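Local coordinates for protein discoidin-2 (Dictyostelium discoideum, PDB 2VM9) that binds galactose and N-acetylgalactosamine as a trimeric lectin and may take part in spore coat formation, at residues K229-T234 and F248-V253. Sequence-based numbering, arbitrary orientation.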
ATOM      1  N   LYS A 229      18.880  13.452  -2.968  1.00 14.13           N
ATOM      2  CA  LYS A 229      18.873  14.437  -1.884  1.00 15.01           C
ATOM      3  C   LYS A 229      18.177  15.750  -2.231  1.00 13.49           C
ATOM      4  O   LYS A 229      17.742  16.468  -1.346  1.00 13.33           O
ATOM      5  CB  LYS A 229      20.304  14.772  -1.449  1.00 15.55           C
ATOM      6  CG  LYS A 229      21.054  13.639  -0.721  1.00 18.31           C
ATOM      7  CD  LYS A 229      22.388  14.157  -0.137  1.00 18.87           C
ATOM      8  CE  LYS A 229      23.151  13.036   0.608  1.00 22.14           C
ATOM      9  NZ  LYS A 229      24.516  13.484   1.083  1.00 22.44           N
ATOM     10  N   GLY A 230      18.075  16.052  -3.515  1.00 12.95           N
ATOM     11  CA  GLY A 230      17.510  17.341  -3.900  1.00 12.74           C
ATOM     12  C   GLY A 230      17.630  17.600  -5.375  1.00 11.80           C
ATOM     13  O   GLY A 230      17.844  16.690  -6.158  1.00 11.54           O
ATOM     14  N   PHE A 231      17.451  18.861  -5.763  1.00 11.37           N
ATOM     15  CA  PHE A 231      17.545  19.188  -7.180  1.00 10.35           C
ATOM     16  C   PHE A 231      17.852  20.665  -7.318  1.00 10.03           C
ATOM     17  O   PHE A 231      17.868  21.398  -6.327  1.00 10.59           O
ATOM     18  CB  PHE A 231      16.227  18.827  -7.892  1.00 10.47           C
ATOM     19  CG  PHE A 231      15.062  19.739  -7.537  1.00 10.06           C
ATOM     20  CD1 PHE A 231      14.690  20.770  -8.395  1.00 11.09           C
ATOM     21  CD2 PHE A 231      14.348  19.561  -6.346  1.00 10.70           C
ATOM     22  CE1 PHE A 231      13.623  21.598  -8.086  1.00 10.03           C
ATOM     23  CE2 PHE A 231      13.274  20.408  -6.020  1.00 11.58           C
ATOM     24  CZ  PHE A 231      12.920  21.433  -6.896  1.00 12.10           C
ATOM     25  N   ASP A 232      18.102  21.100  -8.546  1.00  9.17           N
ATOM     26  CA  ASP A 232      18.295  22.531  -8.794  1.00  9.18           C
ATOM     27  C   ASP A 232      17.089  23.073  -9.547  1.00  8.80           C
ATOM     28  O   ASP A 232      16.689  22.501 -10.566  1.00  9.65           O
ATOM     29  CB  ASP A 232      19.537  22.760  -9.686  1.00  9.35           C
ATOM     30  CG  ASP A 232      20.845  22.511  -8.967  1.00 10.69           C
ATOM     31  OD1 ASP A 232      20.930  22.736  -7.752  1.00 11.89           O
ATOM     32  OD2 ASP A 232      21.805  22.145  -9.663  1.00 11.45           O
ATOM     33  N   LEU A 233      16.529  24.165  -9.047  1.00  8.74           N
ATOM     34  CA  LEU A 233      15.518  24.912  -9.815  1.00  8.19           C
ATOM     35  C   LEU A 233      16.296  25.986 -10.560  1.00  7.77           C
ATOM     36  O   LEU A 233      16.861  26.897  -9.937  1.00  7.63           O
ATOM     37  CB  LEU A 233      14.501  25.544  -8.885  1.00  9.13           C
ATOM     38  CG  LEU A 233      13.143  25.961  -9.511  1.00 11.77           C
ATOM     39  CD1 LEU A 233      13.305  26.623 -10.864  1.00 10.82           C
ATOM     40  CD2 LEU A 233      12.196  24.798  -9.628  1.00 13.14           C
ATOM     41  N   THR A 234      16.379  25.839 -11.879  1.00  7.19           N
ATOM     42  CA  THR A 234      17.049  26.826 -12.681  1.00  7.19           C
ATOM     43  C   THR A 234      15.966  27.810 -13.146  1.00  7.22           C
ATOM     44  O   THR A 234      15.010  27.392 -13.805  1.00  7.16           O
ATOM     45  CB  THR A 234      17.766  26.175 -13.869  1.00  8.32           C
ATOM     46  OG1 THR A 234      18.757  25.247 -13.374  1.00  9.34           O
ATOM     47  CG2 THR A 234      18.444  27.258 -14.718  1.00  8.80           C
ATOM     48  N   PHE A 248       8.055  28.861  -7.569  1.00  6.28           N
ATOM     49  CA  PHE A 248       7.440  27.590  -7.979  1.00  6.18           C
ATOM     50  C   PHE A 248       7.102  26.718  -6.779  1.00  6.59           C
ATOM     51  O   PHE A 248       7.881  26.640  -5.816  1.00  7.27           O
ATOM     52  CB  PHE A 248       8.386  26.797  -8.888  1.00  6.16           C
ATOM     53  CG  PHE A 248       8.605  27.438 -10.240  1.00  7.19           C
ATOM     54  CD1 PHE A 248       7.776  27.105 -11.314  1.00  6.96           C
ATOM     55  CD2 PHE A 248       9.609  28.387 -10.419  1.00  7.15           C
ATOM     56  CE1 PHE A 248       7.944  27.710 -12.579  1.00  7.43           C
ATOM     57  CE2 PHE A 248       9.812  29.003 -11.686  1.00  7.06           C
ATOM     58  CZ  PHE A 248       8.966  28.682 -12.753  1.00  6.23           C
ATOM     59  N   ASP A 249       5.973  26.012  -6.868  1.00  6.61           N
ATOM     60  CA  ASP A 249       5.795  24.837  -6.015  1.00  6.59           C
ATOM     61  C   ASP A 249       6.379  23.660  -6.786  1.00  7.09           C
ATOM     62  O   ASP A 249       6.280  23.596  -8.019  1.00  7.19           O
ATOM     63  CB  ASP A 249       4.319  24.583  -5.733  1.00  6.96           C
ATOM     64  CG  ASP A 249       3.830  25.301  -4.471  1.00  7.76           C
ATOM     65  OD1 ASP A 249       4.682  25.824  -3.701  1.00  9.73           O
ATOM     66  OD2 ASP A 249       2.601  25.350  -4.260  1.00  8.36           O
ATOM     67  N   TYR A 250       6.978  22.723  -6.070  1.00  7.41           N
ATOM     68  CA  TYR A 250       7.418  21.492  -6.719  1.00  7.78           C
ATOM     69  C   TYR A 250       6.788  20.270  -6.065  1.00  8.23           C
ATOM     70  O   TYR A 250       6.448  20.289  -4.868  1.00  8.38           O
ATOM     71  CB  TYR A 250       8.943  21.367  -6.714  1.00  8.04           C
ATOM     72  CG  TYR A 250       9.548  20.967  -5.368  1.00  8.33           C
ATOM     73  CD1 TYR A 250       9.588  19.609  -4.969  1.00 10.00           C
ATOM     74  CD2 TYR A 250      10.085  21.925  -4.510  1.00  9.11           C
ATOM     75  CE1 TYR A 250      10.136  19.232  -3.744  1.00 10.79           C
ATOM     76  CE2 TYR A 250      10.655  21.556  -3.259  1.00  9.93           C
ATOM     77  CZ  TYR A 250      10.681  20.200  -2.904  1.00 12.88           C
ATOM     78  OH  TYR A 250      11.223  19.815  -1.692  1.00 13.06           O
ATOM     79  N   VAL A 251       6.656  19.214  -6.864  1.00  9.09           N
ATOM     80  CA  VAL A 251       6.163  17.922  -6.382  1.00  9.95           C
ATOM     81  C   VAL A 251       7.188  16.900  -6.881  1.00  9.28           C
ATOM     82  O   VAL A 251       7.336  16.711  -8.084  1.00  9.79           O
ATOM     83  CB  VAL A 251       4.739  17.613  -6.902  1.00 11.34           C
ATOM     84  CG1 VAL A 251       4.275  16.214  -6.432  1.00 12.53           C
ATOM     85  CG2 VAL A 251       3.713  18.700  -6.418  1.00 12.12           C
ATOM     86  N   ALA A 252       7.955  16.334  -5.946  1.00  9.60           N
ATOM     87  CA  ALA A 252       8.954  15.330  -6.276  1.00 10.06           C
ATOM     88  C   ALA A 252       8.304  13.970  -6.048  1.00 10.22           C
ATOM     89  O   ALA A 252       7.747  13.724  -4.964  1.00 10.60           O
ATOM     90  CB  ALA A 252      10.155  15.483  -5.405  1.00 10.78           C
ATOM     91  N   VAL A 253       8.360  13.119  -7.065  1.00 11.04           N
ATOM     92  CA  VAL A 253       7.666  11.829  -7.020  1.00 11.08           C
ATOM     93  C   VAL A 253       8.669  10.706  -7.250  1.00 11.30           C
ATOM     94  O   VAL A 253       9.401  10.699  -8.234  1.00 10.49           O
ATOM     95  CB  VAL A 253       6.530  11.726  -8.080  1.00 11.89           C
ATOM     96  CG1 VAL A 253       5.784  10.390  -7.939  1.00 12.81           C
ATOM     97  CG2 VAL A 253       5.541  12.899  -7.952  1.00 11.51           C
TER
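The hydrophobic core of the lectin-like domain is built here by Phe231 and Leu233 from one sheet facing Tyr250 and Phe248 from the other. Each of the two strands is the central one of its three-stranded antiparallel sheet. No hydrogen bond joins the segments, and side chains alone bridge them. The nearest CA atoms, those of Leu233 and Phe248, are 8.7 Å apart.

Phe231 and Tyr250 form a T-shaped pair. The edge of Phe231 points at one face of Tyr250, with ring centroids 5.0 Å apart and planes at 73°. Phe231 CE2 stands over the centre of the tyrosine ring. Phe231 CZ lies nearer its root, 3.7 Å from Tyr250 CG. In Tyr250, CG sits between the backbone N and the carbonyl carbon (chi1 76°), and the ring lies across the approaching phenyl edge. The backbone N of Ala252 lies at the tyrosine's edge.

Leu233 meets Phe248 through one methyl, with CD1 4.1 Å from Phe248 CD2. The two side chains cross at about a right angle. The other methyl, CD2, sits at the edge of the Phe231 ring and links the two pairs.

Val189 touches both Phe231 and Tyr250. On the outer side of strand 248-253, Asp249 forms a salt bridge with Lys206 of its own chain through OD1 and accepts a hydrogen bond from the backbone N of Ile203 of a second subunit through OD2. This is the sheet-on-sheet packing of a beta-sandwich, as in H-type lectin domains.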